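Local coordinates for protein methylaspartate ammonia-lyase (Citrobacter amalonaticus, PDB 1KKO) that catalyses the reversible elimination of ammonia from (2S,3S)-3-methyl-L-aspartate to give mesaconate, with magnesium as cofactor, at residues Ala355-Thr360 / Ala378-Met383; Asp175-Ala180 / Arg212-Trp217; Lys4-Thr9 / His96-Leu101; Leu57-Gly62 / Ala143-Arg148; Asp107-Asn112 / Cys155-Leu160. All blocks are in the same frame, centred on the assembly; numbering follows the deposited sequence.

Interaction 1. Residues Ala355-Thr360 / Ala378-Met383. With SO4 (sulfate ion), chain C.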
# COMPACT_ATOMS: atom_id res chain seq x y z
N ALA A 355 0.21 7.97 24.25
CA ALA A 355 1.13 7.28 23.36
C ALA A 355 0.60 7.27 21.93
O ALA A 355 -0.48 6.76 21.67
CB ALA A 355 1.34 5.88 23.84
N TYR A 356 1.35 7.88 21.03
CA TYR A 356 1.04 7.86 19.60
C TYR A 356 2.03 6.88 18.96
O TYR A 356 3.23 7.15 18.86
CB TYR A 356 1.12 9.28 19.01
CG TYR A 356 1.24 9.37 17.51
CD1 TYR A 356 0.69 8.41 16.66
CD2 TYR A 356 1.95 10.43 16.95
CE1 TYR A 356 0.84 8.53 15.28
CE2 TYR A 356 2.10 10.55 15.58
CZ TYR A 356 1.56 9.59 14.76
OH TYR A 356 1.75 9.69 13.41
N GLN A 357 1.53 5.70 18.59
CA GLN A 357 2.36 4.69 17.95
C GLN A 357 2.42 5.04 16.48
O GLN A 357 1.49 4.77 15.71
CB GLN A 357 1.81 3.29 18.18
CG GLN A 357 2.81 2.21 17.80
CD GLN A 357 2.24 0.83 17.94
OE1 GLN A 357 1.86 0.42 19.03
NE2 GLN A 357 2.19 0.11 16.82
N GLY A 358 3.49 5.72 16.12
CA GLY A 358 3.63 6.28 14.79
C GLY A 358 4.39 5.37 13.85
O GLY A 358 4.13 4.17 13.78
N GLY A 359 5.35 5.94 13.15
CA GLY A 359 6.08 5.21 12.15
C GLY A 359 6.38 6.12 10.98
O GLY A 359 6.52 7.34 11.15
N THR A 360 6.49 5.54 9.79
CA THR A 360 6.89 6.30 8.63
C THR A 360 6.18 5.84 7.39
O THR A 360 5.80 4.67 7.26
CB THR A 360 8.42 6.16 8.46
OG1 THR A 360 8.87 6.86 7.28
CG2 THR A 360 8.85 4.70 8.29
N ALA A 378 -0.66 -3.41 23.36
CA ALA A 378 -0.15 -2.38 24.26
C ALA A 378 -1.09 -1.22 24.53
O ALA A 378 -0.96 -0.54 25.54
CB ALA A 378 1.20 -1.87 23.76
N ARG A 379 -1.99 -0.94 23.59
CA ARG A 379 -3.04 0.06 23.75
C ARG A 379 -2.59 1.51 23.70
O ARG A 379 -2.86 2.29 24.61
CB ARG A 379 -3.82 -0.17 25.06
CG ARG A 379 -4.31 -1.59 25.23
CD ARG A 379 -5.00 -2.14 24.03
NE ARG A 379 -6.08 -1.27 23.61
CZ ARG A 379 -6.84 -1.51 22.56
NH1 ARG A 379 -6.60 -2.59 21.82
NH2 ARG A 379 -7.83 -0.69 22.24
N PRO A 380 -1.93 1.91 22.63
CA PRO A 380 -1.62 3.33 22.47
C PRO A 380 -2.92 4.08 22.19
O PRO A 380 -3.93 3.49 21.83
CB PRO A 380 -0.71 3.34 21.23
CG PRO A 380 -1.20 2.17 20.43
CD PRO A 380 -1.46 1.11 21.48
N MSE A 381 -2.89 5.39 22.35
CA MSE A 381 -4.02 6.25 22.07
C MSE A 381 -4.27 6.49 20.58
O MSE A 381 -5.39 6.83 20.20
CB MSE A 381 -3.76 7.60 22.73
CG MSE A 381 -4.64 7.84 23.90
SE MSE A 381 -6.28 8.57 23.23
CE MSE A 381 -5.86 10.42 23.25
N ARG A 382 -3.24 6.31 19.76
CA ARG A 382 -3.31 6.64 18.36
C ARG A 382 -2.29 5.81 17.61
O ARG A 382 -1.24 5.51 18.15
CB ARG A 382 -2.96 8.12 18.20
CG ARG A 382 -3.16 8.72 16.82
CD ARG A 382 -3.22 10.23 16.83
NE ARG A 382 -4.28 10.68 17.72
CZ ARG A 382 -4.41 11.89 18.24
NH1 ARG A 382 -3.58 12.86 17.92
NH2 ARG A 382 -5.39 12.12 19.10
N MSE A 383 -2.61 5.45 16.38
CA MSE A 383 -1.69 4.70 15.54
C MSE A 383 -1.69 5.26 14.13
O MSE A 383 -2.74 5.53 13.56
CB MSE A 383 -2.06 3.22 15.50
CG MSE A 383 -1.19 2.42 14.53
SE MSE A 383 -1.32 0.50 14.77
CE MSE A 383 -3.17 0.32 14.75
S SO4 C . 7.35 10.09 7.94
O1 SO4 C . 8.57 9.26 8.05
O2 SO4 C . 7.81 11.28 7.14
O3 SO4 C . 6.30 9.37 7.24
O4 SO4 C . 6.83 10.58 9.25
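Ala-355 meets Pro-380 where two neighbouring parallel strands of the TIM barrel, 354-357 and 382-384, come together; helix 365-378 joins them in a beta-alpha-beta unit. Pro-380 follows that helix closely and sets CB 3.5 Å from Ala-355 O, while its CG packs on Gln-357 CB and OE1. At Met-381, a selenomethionine, the backbone N bonds to Ala-355 O at 2.9 Å, in the plane of that carbonyl, and the side chain bends away. Arg-382 N adds a weak bond to the same oxygen at 3.4 Å. The carbonyl of Arg-382 then turns to strand 354-357 and takes Gln-357 N at 2.8 Å. That oxygen also lies in plane at the edge of the Tyr-356 ring, whose CD1 is 3.9 Å from Arg-382 CG; Arg-382 NH1 hydrogen-bonds His-236 ND1. Met-383, also a selenomethionine, shares the opposite sheet face with Gln-357. Its CA makes a CH...O contact of 3.2 Å with Gln-357 O. On that face the side chains lie side by side, pointing the same way, with Gln-357 CG anti to the backbone N (chi1 -167°) and NE2 bonded to Cys-371 O. Past this strand, Thr-360 belongs to the substrate site, where a sulfate ion, probably from the crystallisation liquor, binds Lys-331 NZ, Gln-172 NE2 and Cys-361 N; Thr-360 OG1 approaches its O1 very closely, at 2.5 Å.

Interaction 2. Residues Asp175-Ala180 / Arg212-Trp217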
# COMPACT_ATOMS: atom_id res chain seq x y z
N ASP A 175 1.95 16.44 1.05
CA ASP A 175 1.58 17.77 0.56
C ASP A 175 0.19 17.79 -0.10
O ASP A 175 -0.35 18.85 -0.41
CB ASP A 175 2.65 18.28 -0.43
CG ASP A 175 3.88 18.82 0.28
OD1 ASP A 175 3.72 19.69 1.18
OD2 ASP A 175 5.04 18.43 0.01
N ASP A 176 -0.41 16.61 -0.28
CA ASP A 176 -1.74 16.50 -0.89
C ASP A 176 -2.81 16.79 0.18
O ASP A 176 -3.76 16.02 0.36
CB ASP A 176 -1.90 15.07 -1.41
CG ASP A 176 -2.86 14.94 -2.57
OD1 ASP A 176 -3.27 15.96 -3.15
OD2 ASP A 176 -3.24 13.82 -2.97
N ARG A 177 -2.65 17.92 0.86
CA ARG A 177 -3.44 18.23 2.06
C ARG A 177 -4.90 18.61 1.87
O ARG A 177 -5.62 18.80 2.84
CB ARG A 177 -2.71 19.28 2.91
CG ARG A 177 -2.66 20.69 2.30
CD ARG A 177 -1.90 21.68 3.18
NE ARG A 177 -0.55 21.20 3.36
CZ ARG A 177 0.43 21.30 2.47
NH1 ARG A 177 0.25 21.94 1.32
NH2 ARG A 177 1.60 20.77 2.75
N TYR A 178 -5.34 18.71 0.62
CA TYR A 178 -6.75 18.99 0.35
C TYR A 178 -7.43 17.72 -0.16
O TYR A 178 -8.40 17.25 0.44
CB TYR A 178 -6.90 20.15 -0.65
CG TYR A 178 -6.27 21.42 -0.13
CD1 TYR A 178 -6.88 22.16 0.87
CD2 TYR A 178 -5.05 21.85 -0.60
CE1 TYR A 178 -6.30 23.31 1.38
CE2 TYR A 178 -4.46 23.00 -0.10
CZ TYR A 178 -5.09 23.72 0.89
OH TYR A 178 -4.50 24.87 1.38
N ILE A 179 -6.90 17.15 -1.23
CA ILE A 179 -7.45 15.92 -1.78
C ILE A 179 -7.43 14.78 -0.76
O ILE A 179 -8.39 14.03 -0.65
CB ILE A 179 -6.69 15.50 -3.04
CG1 ILE A 179 -6.94 16.50 -4.18
CG2 ILE A 179 -7.07 14.08 -3.43
CD1 ILE A 179 -8.39 16.68 -4.55
N ALA A 180 -6.35 14.65 0.00
CA ALA A 180 -6.25 13.54 0.94
C ALA A 180 -7.29 13.64 2.05
O ALA A 180 -7.76 12.62 2.56
CB ALA A 180 -4.86 13.43 1.51
N ARG A 212 -3.82 28.85 9.91
CA ARG A 212 -5.11 29.20 10.48
C ARG A 212 -6.23 28.95 9.47
O ARG A 212 -7.25 28.33 9.78
CB ARG A 212 -5.13 30.67 10.89
CG ARG A 212 -6.47 31.09 11.44
CD ARG A 212 -6.54 32.55 11.82
NE ARG A 212 -5.43 32.88 12.69
CZ ARG A 212 -5.34 32.51 13.96
NH1 ARG A 212 -6.30 31.81 14.54
NH2 ARG A 212 -4.26 32.85 14.65
N GLU A 213 -6.00 29.42 8.25
CA GLU A 213 -6.97 29.28 7.18
C GLU A 213 -7.14 27.81 6.79
O GLU A 213 -8.24 27.37 6.46
CB GLU A 213 -6.56 30.15 5.99
CG GLU A 213 -6.53 31.62 6.40
CD GLU A 213 -6.55 32.59 5.24
OE1 GLU A 213 -7.36 32.40 4.32
OE2 GLU A 213 -5.76 33.57 5.27
N TYR A 214 -6.05 27.05 6.86
CA TYR A 214 -6.13 25.62 6.58
C TYR A 214 -6.98 24.86 7.61
O TYR A 214 -7.78 24.00 7.26
CB TYR A 214 -4.74 25.00 6.48
CG TYR A 214 -4.84 23.52 6.20
CD1 TYR A 214 -5.20 23.06 4.94
CD2 TYR A 214 -4.64 22.58 7.21
CE1 TYR A 214 -5.33 21.71 4.69
CE2 TYR A 214 -4.76 21.24 6.96
CZ TYR A 214 -5.12 20.81 5.70
OH TYR A 214 -5.24 19.45 5.46
N VAL A 215 -6.80 25.17 8.90
CA VAL A 215 -7.57 24.48 9.92
C VAL A 215 -9.05 24.74 9.71
O VAL A 215 -9.88 23.84 9.86
CB VAL A 215 -7.15 24.89 11.35
CG1 VAL A 215 -8.02 24.20 12.37
CG2 VAL A 215 -5.70 24.52 11.60
N ARG A 216 -9.39 25.98 9.36
CA ARG A 216 -10.78 26.35 9.11
C ARG A 216 -11.31 25.60 7.90
O ARG A 216 -12.44 25.09 7.91
CB ARG A 216 -10.90 27.86 8.90
CG ARG A 216 -12.32 28.34 8.71
CD ARG A 216 -13.22 28.03 9.87
NE ARG A 216 -14.61 27.88 9.46
CZ ARG A 216 -15.65 28.22 10.21
NH1 ARG A 216 -15.47 28.73 11.42
NH2 ARG A 216 -16.88 28.05 9.74
N TRP A 217 -10.50 25.54 6.84
CA TRP A 217 -10.89 24.82 5.64
C TRP A 217 -11.13 23.36 5.98
O TRP A 217 -12.09 22.74 5.53
CB TRP A 217 -9.82 24.91 4.56
CG TRP A 217 -10.20 24.11 3.38
CD1 TRP A 217 -10.97 24.51 2.33
CD2 TRP A 217 -9.90 22.72 3.15
NE1 TRP A 217 -11.15 23.47 1.45
CE2 TRP A 217 -10.51 22.36 1.93
CE3 TRP A 217 -9.17 21.76 3.84
CZ2 TRP A 217 -10.41 21.08 1.40
CZ3 TRP A 217 -9.08 20.49 3.31
CH2 TRP A 217 -9.68 20.16 2.10
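Three rings, Tyr-178, Tyr-214 and Trp-217, meet in an aromatic cluster. The Tyr-178 ring stands on the face of the Trp-217 indole as a T-shaped pair, planes at 84°, with CD1 3.5 Å above the indole plane and set toward its rim. One face of Tyr-178 carries Arg-177 CG, again toward the rim. Tyr-214 presents its edge to Tyr-178 in an offset edge-to-face pair, and its CD1 comes within 3.7 Å of Tyr-178 CE1. Over a face of Tyr-214 lies Arg-177 CD, a CH-pi contact of 4.2 Å from CD to the ring centroid. The Tyr-214 edge also has Arg-177 O in plane, and the hydroxyl closes on it: OH donates to that oxygen at 2.7 Å, with a C=O...O angle of 136°, which holds the tip of the phenol; neighbouring rings and Arg-177 CD limit its rotation. Arg-177 CG, between the backbone N and carbonyl carbon (chi1 69°), also comes 3.7 Å from Tyr-214 CE1. Its guanidinium continues to Ala-195 O through NE and forms a salt bridge from NH2 to Asp-175 OD1 at 2.9 Å, an oxygen that Lys-203 also holds. The contact ties the lead-in to helix 179-186 to helix 209-225 on the outside of the barrel, with Val-181 of the first helix touching Tyr-214 and Trp-217, and with Ile-179 packing on Gly-31 of the second subunit.

Interaction 3. Residues Lys4-Thr9 / His96-Leu101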
# COMPACT_ATOMS: atom_id res chain seq x y z
N LYS A 4 14.90 -23.05 11.41
CA LYS A 4 15.69 -23.92 10.54
C LYS A 4 16.56 -23.12 9.59
O LYS A 4 17.73 -23.43 9.39
CB LYS A 4 14.78 -24.81 9.71
CG LYS A 4 14.58 -26.20 10.26
CD LYS A 4 13.83 -27.09 9.27
CE LYS A 4 12.76 -26.35 8.52
NZ LYS A 4 13.25 -25.84 7.21
N GLN A 5 15.98 -22.09 8.97
CA GLN A 5 16.70 -21.32 7.97
C GLN A 5 16.29 -19.87 8.06
O GLN A 5 15.12 -19.58 8.29
CB GLN A 5 16.38 -21.84 6.57
CG GLN A 5 17.25 -21.21 5.50
CD GLN A 5 17.31 -21.99 4.20
OE1 GLN A 5 16.60 -22.99 4.02
NE2 GLN A 5 18.17 -21.53 3.29
N ALA A 6 17.25 -18.97 7.87
CA ALA A 6 16.98 -17.53 7.85
C ALA A 6 17.37 -16.98 6.47
O ALA A 6 18.45 -17.30 5.97
CB ALA A 6 17.76 -16.83 8.92
N LEU A 7 16.49 -16.18 5.88
CA LEU A 7 16.71 -15.61 4.55
C LEU A 7 16.53 -14.12 4.60
O LEU A 7 15.65 -13.62 5.29
CB LEU A 7 15.70 -16.16 3.54
CG LEU A 7 15.70 -17.67 3.30
CD1 LEU A 7 14.82 -17.96 2.11
CD2 LEU A 7 17.07 -18.17 3.04
N PHE A 8 17.38 -13.42 3.86
CA PHE A 8 17.36 -11.96 3.76
C PHE A 8 17.22 -11.58 2.29
O PHE A 8 18.01 -12.03 1.46
CB PHE A 8 18.64 -11.37 4.33
CG PHE A 8 18.83 -11.64 5.80
CD1 PHE A 8 18.08 -10.97 6.76
CD2 PHE A 8 19.76 -12.58 6.23
CE1 PHE A 8 18.24 -11.22 8.11
CE2 PHE A 8 19.91 -12.84 7.58
CZ PHE A 8 19.15 -12.15 8.52
N THR A 9 16.21 -10.78 1.97
CA THR A 9 15.99 -10.37 0.59
C THR A 9 15.77 -8.87 0.49
O THR A 9 14.97 -8.27 1.22
CB THR A 9 14.81 -11.13 -0.03
OG1 THR A 9 13.63 -10.91 0.71
CG2 THR A 9 14.97 -12.59 0.13
N HIS A 96 26.87 -12.09 9.44
CA HIS A 96 26.91 -11.87 10.88
C HIS A 96 25.66 -12.25 11.64
O HIS A 96 25.71 -12.48 12.84
CB HIS A 96 27.15 -10.39 11.16
CG HIS A 96 28.46 -9.87 10.68
ND1 HIS A 96 28.57 -8.78 9.84
CD2 HIS A 96 29.73 -10.28 10.93
CE1 HIS A 96 29.85 -8.55 9.58
NE2 HIS A 96 30.57 -9.45 10.23
N ILE A 97 24.52 -12.28 10.96
CA ILE A 97 23.27 -12.50 11.66
C ILE A 97 22.63 -13.85 11.38
O ILE A 97 22.08 -14.46 12.28
CB ILE A 97 22.31 -11.32 11.37
CG1 ILE A 97 22.95 -9.98 11.79
CG2 ILE A 97 20.98 -11.53 12.07
CD1 ILE A 97 23.36 -9.90 13.28
N LYS A 98 22.69 -14.30 10.14
CA LYS A 98 22.14 -15.61 9.80
C LYS A 98 22.58 -16.72 10.79
O LYS A 98 21.74 -17.48 11.26
CB LYS A 98 22.48 -15.98 8.36
CG LYS A 98 21.91 -17.32 7.92
CD LYS A 98 22.22 -17.67 6.46
CE LYS A 98 23.04 -16.64 5.74
NZ LYS A 98 22.57 -16.47 4.34
N PRO A 99 23.87 -16.85 11.11
CA PRO A 99 24.30 -17.89 12.05
C PRO A 99 23.78 -17.73 13.47
O PRO A 99 23.76 -18.68 14.25
CB PRO A 99 25.82 -17.77 12.05
CG PRO A 99 26.15 -17.10 10.79
CD PRO A 99 25.02 -16.10 10.57
N LEU A 100 23.38 -16.51 13.83
CA LEU A 100 22.82 -16.27 15.14
C LEU A 100 21.34 -16.60 15.17
O LEU A 100 20.74 -16.72 16.24
CB LEU A 100 23.05 -14.82 15.56
CG LEU A 100 24.53 -14.45 15.71
CD1 LEU A 100 24.72 -12.96 15.96
CD2 LEU A 100 25.15 -15.25 16.82
N LEU A 101 20.73 -16.71 13.99
CA LEU A 101 19.30 -17.03 13.90
C LEU A 101 19.04 -18.51 13.69
O LEU A 101 18.14 -19.08 14.30
CB LEU A 101 18.67 -16.25 12.75
CG LEU A 101 18.51 -14.75 12.97
CD1 LEU A 101 18.23 -14.07 11.65
CD2 LEU A 101 17.43 -14.47 13.99
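Ala-6 and Lys-98 bring their CA atoms to 5.8 Å, as strand 4-9 and helix 96-101 run nearly antiparallel at 155°, their axes 7.9 Å apart. This is helix-on-sheet packing in the enolase-type N-terminal domain: helix 86-101 covers one face of the three-stranded antiparallel sheet, while on the other face Leu-7 packs on Leu-408 of the second subunit. No hydrogen bond crosses between the two segments. Leu-101 is the shared apolar partner, with CD1 3.9 Å from Ala-6 CB and 3.8 Å from Phe-8 CZ. The phenyl group reaches the helix with CG anti to the carbonyl carbon (chi1 -62°), and its CZ also touches Ile-97 CG2 at 4.0 Å, the two side chains crossing at about a right angle. Leu-134 of helix 128-146 backs Phe-8, Ile-97 and Leu-101. At the rim of the same ring, near its plane, stands Lys-98 N. The lysine chain runs past the strand, CD 3.8 Å from Ala-6 O, and then turns back to hydrogen-bond Asn-94 OD1 through NZ.

Interaction 4. Residues Leu57-Gly62 / Ala143-Arg148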
# COMPACT_ATOMS: atom_id res chain seq x y z
N LEU A 57 12.04 -16.38 8.34
CA LEU A 57 12.56 -17.42 9.22
C LEU A 57 11.71 -18.65 9.01
O LEU A 57 10.54 -18.68 9.36
CB LEU A 57 12.47 -16.98 10.67
CG LEU A 57 13.09 -15.62 11.01
CD1 LEU A 57 12.84 -15.27 12.46
CD2 LEU A 57 14.58 -15.58 10.74
N ILE A 58 12.30 -19.67 8.39
CA ILE A 58 11.61 -20.93 8.18
C ILE A 58 11.81 -21.73 9.45
O ILE A 58 12.95 -21.98 9.85
CB ILE A 58 12.20 -21.70 6.99
CG1 ILE A 58 12.13 -20.87 5.71
CG2 ILE A 58 11.46 -23.00 6.79
CD1 ILE A 58 12.84 -21.52 4.56
N LEU A 59 10.70 -22.11 10.08
CA LEU A 59 10.74 -22.85 11.34
C LEU A 59 10.70 -24.35 11.12
O LEU A 59 10.40 -24.81 10.02
CB LEU A 59 9.55 -22.46 12.21
CG LEU A 59 9.31 -20.96 12.39
CD1 LEU A 59 8.18 -20.75 13.38
CD2 LEU A 59 10.56 -20.23 12.84
N GLU A 60 10.98 -25.11 12.17
CA GLU A 60 10.94 -26.57 12.08
C GLU A 60 9.58 -27.11 11.65
O GLU A 60 9.52 -28.17 11.05
CB GLU A 60 11.32 -27.18 13.43
CG GLU A 60 12.76 -26.96 13.84
CD GLU A 60 13.12 -27.65 15.15
OE1 GLU A 60 12.55 -27.31 16.22
OE2 GLU A 60 13.99 -28.54 15.10
N ASN A 61 8.50 -26.42 12.00
CA ASN A 61 7.15 -26.86 11.63
C ASN A 61 6.76 -26.46 10.19
O ASN A 61 5.63 -26.68 9.77
CB ASN A 61 6.10 -26.37 12.64
CG ASN A 61 5.91 -24.87 12.62
OD1 ASN A 61 6.58 -24.16 11.87
ND2 ASN A 61 4.98 -24.38 13.44
N GLY A 62 7.70 -25.85 9.47
CA GLY A 62 7.49 -25.43 8.09
C GLY A 62 6.93 -24.02 7.94
O GLY A 62 6.84 -23.52 6.82
N ALA A 143 4.89 -16.54 17.46
CA ALA A 143 3.49 -16.73 17.16
C ALA A 143 3.23 -18.01 16.36
O ALA A 143 2.44 -18.87 16.77
CB ALA A 143 2.95 -15.52 16.41
N LEU A 144 3.92 -18.15 15.24
CA LEU A 144 3.72 -19.28 14.33
C LEU A 144 4.18 -20.61 14.93
O LEU A 144 3.73 -21.68 14.52
CB LEU A 144 4.44 -19.03 13.01
CG LEU A 144 3.77 -17.97 12.13
CD1 LEU A 144 4.73 -17.46 11.06
CD2 LEU A 144 2.48 -18.51 11.50
N ALA A 145 5.08 -20.55 15.90
CA ALA A 145 5.59 -21.73 16.58
C ALA A 145 4.60 -22.27 17.59
O ALA A 145 4.67 -23.43 17.97
CB ALA A 145 6.86 -21.38 17.31
N SER A 146 3.66 -21.43 18.02
CA SER A 146 2.79 -21.76 19.15
C SER A 146 1.29 -21.60 18.92
O SER A 146 0.51 -21.66 19.88
CB SER A 146 3.18 -20.88 20.33
OG SER A 146 3.02 -19.51 20.01
N GLY A 147 0.87 -21.42 17.68
CA GLY A 147 -0.54 -21.27 17.39
C GLY A 147 -1.17 -20.02 17.98
O GLY A 147 -2.37 -19.99 18.27
N ARG A 148 -0.35 -18.99 18.17
CA ARG A 148 -0.85 -17.73 18.69
C ARG A 148 -0.74 -16.64 17.64
O ARG A 148 0.05 -16.76 16.73
CB ARG A 148 -0.04 -17.29 19.90
CG ARG A 148 -0.32 -18.09 21.17
CD ARG A 148 0.51 -17.63 22.35
NE ARG A 148 1.91 -17.97 22.17
CZ ARG A 148 2.90 -17.58 22.98
NH1 ARG A 148 2.63 -16.84 24.04
NH2 ARG A 148 4.14 -17.96 22.76
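Asn-61 reaches across to Leu-144 from the type I turn 59-62. From CB, its CG stands between the backbone N and the carbonyl carbon (chi1 67°), and the flat amide beyond it divides its work: OD1 accepts from Ala-63 N, just past the turn, while ND2 bonds to Leu-144 O at 3.2 Å. That oxygen lies within 3° of the amide plane, although the donor is tilted 34° from the plane of the carbonyl it meets. Beside the amide, Leu-59 brings one methyl, CD1, to the helix. It stands 4.0 Å from Ala-145 N and 4.1 Å from Leu-144 CB, with Ala-145 CB almost as near, and the two leucine side chains cross at about a right angle. The polar link thus sits on the exposed margin and the methyl deeper in. The turn belongs to the beta-hairpin of strands 47-59 and 64-69, and it meets the C-terminal part of helix 128-146, with Leu-59 also resting on Ala-141 of that helix and on Ile-3 of strand 3-18.

Interaction 5. Residues Asp107-Asn112 / Cys155-Leu160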
# COMPACT_ATOMS: atom_id res chain seq x y z
N ASP A 107 10.43 -20.33 21.06
CA ASP A 107 9.26 -20.54 21.90
C ASP A 107 8.88 -19.27 22.64
O ASP A 107 7.72 -19.08 22.97
CB ASP A 107 9.49 -21.66 22.90
CG ASP A 107 9.38 -23.02 22.27
OD1 ASP A 107 9.02 -23.12 21.07
OD2 ASP A 107 9.63 -24.06 22.92
N ALA A 108 9.87 -18.44 22.94
CA ALA A 108 9.62 -17.14 23.52
C ALA A 108 10.18 -16.08 22.59
O ALA A 108 11.03 -16.36 21.74
CB ALA A 108 10.28 -17.03 24.90
N PHE A 109 9.70 -14.85 22.78
CA PHE A 109 10.11 -13.71 21.98
C PHE A 109 11.11 -12.77 22.64
O PHE A 109 12.12 -12.42 22.04
CB PHE A 109 8.87 -12.92 21.61
CG PHE A 109 9.14 -11.56 21.02
CD1 PHE A 109 9.85 -11.43 19.85
CD2 PHE A 109 8.65 -10.42 21.62
CE1 PHE A 109 10.09 -10.18 19.30
CE2 PHE A 109 8.88 -9.18 21.07
CZ PHE A 109 9.60 -9.06 19.91
N LEU A 110 10.84 -12.39 23.88
CA LEU A 110 11.62 -11.34 24.52
C LEU A 110 13.12 -11.59 24.64
O LEU A 110 13.90 -10.69 24.34
CB LEU A 110 11.04 -10.99 25.89
CG LEU A 110 10.13 -9.77 25.95
CD1 LEU A 110 9.55 -9.64 27.35
CD2 LEU A 110 10.88 -8.49 25.57
N PRO A 111 13.56 -12.76 25.10
CA PRO A 111 15.01 -13.00 25.18
C PRO A 111 15.68 -12.80 23.82
O PRO A 111 16.73 -12.18 23.75
CB PRO A 111 15.10 -14.44 25.68
CG PRO A 111 13.87 -14.65 26.40
CD PRO A 111 12.79 -13.89 25.64
N ASN A 112 15.08 -13.30 22.75
CA ASN A 112 15.68 -13.11 21.43
C ASN A 112 15.69 -11.63 21.02
O ASN A 112 16.66 -11.13 20.45
CB ASN A 112 14.92 -13.90 20.37
CG ASN A 112 15.12 -15.39 20.49
OD1 ASN A 112 16.14 -15.85 21.03
ND2 ASN A 112 14.20 -16.16 19.91
N CYS A 155 0.73 -9.98 24.57
CA CYS A 155 -0.06 -9.98 25.81
C CYS A 155 0.44 -11.03 26.80
O CYS A 155 0.42 -10.79 28.02
CB CYS A 155 -1.52 -10.23 25.51
SG CYS A 155 -2.29 -8.85 24.65
N ASP A 156 0.84 -12.19 26.32
CA ASP A 156 1.35 -13.23 27.21
C ASP A 156 2.67 -12.83 27.87
O ASP A 156 2.82 -12.96 29.08
CB ASP A 156 1.55 -14.54 26.45
CG ASP A 156 0.25 -15.25 26.14
OD1 ASP A 156 -0.81 -14.91 26.72
OD2 ASP A 156 0.21 -16.17 25.30
N GLU A 157 3.64 -12.35 27.09
CA GLU A 157 4.96 -12.06 27.63
C GLU A 157 5.03 -10.78 28.46
O GLU A 157 5.92 -10.65 29.29
CB GLU A 157 6.01 -12.07 26.51
CG GLU A 157 6.11 -13.44 25.87
CD GLU A 157 7.39 -13.69 25.09
OE1 GLU A 157 8.38 -12.95 25.28
OE2 GLU A 157 7.41 -14.64 24.28
N TRP A 158 4.11 -9.86 28.24
CA TRP A 158 4.04 -8.64 29.04
C TRP A 158 2.92 -8.73 30.05
O TRP A 158 2.66 -7.78 30.78
CB TRP A 158 3.81 -7.41 28.15
CG TRP A 158 5.05 -6.80 27.63
CD1 TRP A 158 5.69 -5.71 28.12
CD2 TRP A 158 5.80 -7.23 26.49
NE1 TRP A 158 6.79 -5.42 27.36
CE2 TRP A 158 6.88 -6.34 26.34
CE3 TRP A 158 5.66 -8.26 25.55
CZ2 TRP A 158 7.82 -6.46 25.33
CZ3 TRP A 158 6.60 -8.38 24.54
CH2 TRP A 158 7.66 -7.49 24.43
N GLN A 159 2.24 -9.88 30.09
CA GLN A 159 1.16 -10.08 31.05
C GLN A 159 0.13 -8.96 30.93
O GLN A 159 -0.13 -8.22 31.89
CB GLN A 159 1.72 -10.17 32.48
CG GLN A 159 2.61 -11.38 32.70
CD GLN A 159 3.23 -11.45 34.09
OE1 GLN A 159 3.99 -12.37 34.38
NE2 GLN A 159 2.90 -10.49 34.95
N LEU A 160 -0.45 -8.83 29.73
CA LEU A 160 -1.45 -7.82 29.41
C LEU A 160 -2.78 -8.50 29.14
O LEU A 160 -2.81 -9.63 28.67
CB LEU A 160 -1.03 -7.02 28.17
CG LEU A 160 0.42 -6.52 28.16
CD1 LEU A 160 0.70 -5.78 26.85
CD2 LEU A 160 0.71 -5.61 29.31
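Glu-157 and the backbone of Phe-109 and Leu-110 make the tight half of this contact. The carboxylate takes two hydrogen bonds side by side, Phe-109 N to OE2 at 2.7 Å and Leu-110 N to OE1 at 2.9 Å, each on a syn lone pair and each with an angle of 156° at the hydrogen; a weak third runs from Phe-109 N to OE1. With both oxygens gripped, the group has little room to rotate. The amides are those of the residue before helix 110-118 and of its first residue, where a negative charge would be expected to interact favourably with the helix dipole. The partner, helix 150-157, ends in a Schellman motif at Gln-159, with Leu-160 N bonded back to Cys-155 O, and Cys-155 forms a disulfide with Cys-162. Apolar packing on Trp-158 follows: Leu-110 CD2 is 3.6 Å from its CH2, Leu-110 CD1 lies over a face of its six-membered ring, 4.1 Å from the centroid, and Phe-109 CE2 meets the edge in plane, 4.0 Å from Trp-158 CH2. Trp-158 NE1 hydrogen-bonds Asp-343 OD1 of helix 339-351 in the barrel. Toward solvent the contact thins to Ala-108, which buries little area and brings CA to 3.4 Å from Glu-157 OE2.

From the N terminus, interaction 3 opens at 4-9, and interaction 4 opens at 57-62 before helix 96-101 closes the first loop, so the two cross; they touch where Lys-4 and Gln-5 pair with Ile-58. Interaction 5 opens at 107-112 and closes at 155-160, crossing interaction 4, whose Arg-148 forms a salt bridge with Asp-156. Interactions 3 and 4 join the sheet to helices 86-101 and 128-146; interaction 5 joins helices 110-118 and 150-157. Interactions 2 and 1 follow in series within the barrel, each closing a shorter loop, one on its outer helices and one between adjacent strands. Of the N-terminal contacts, interaction 5 comes nearest to interaction 1, nearest atoms about 4 Å apart.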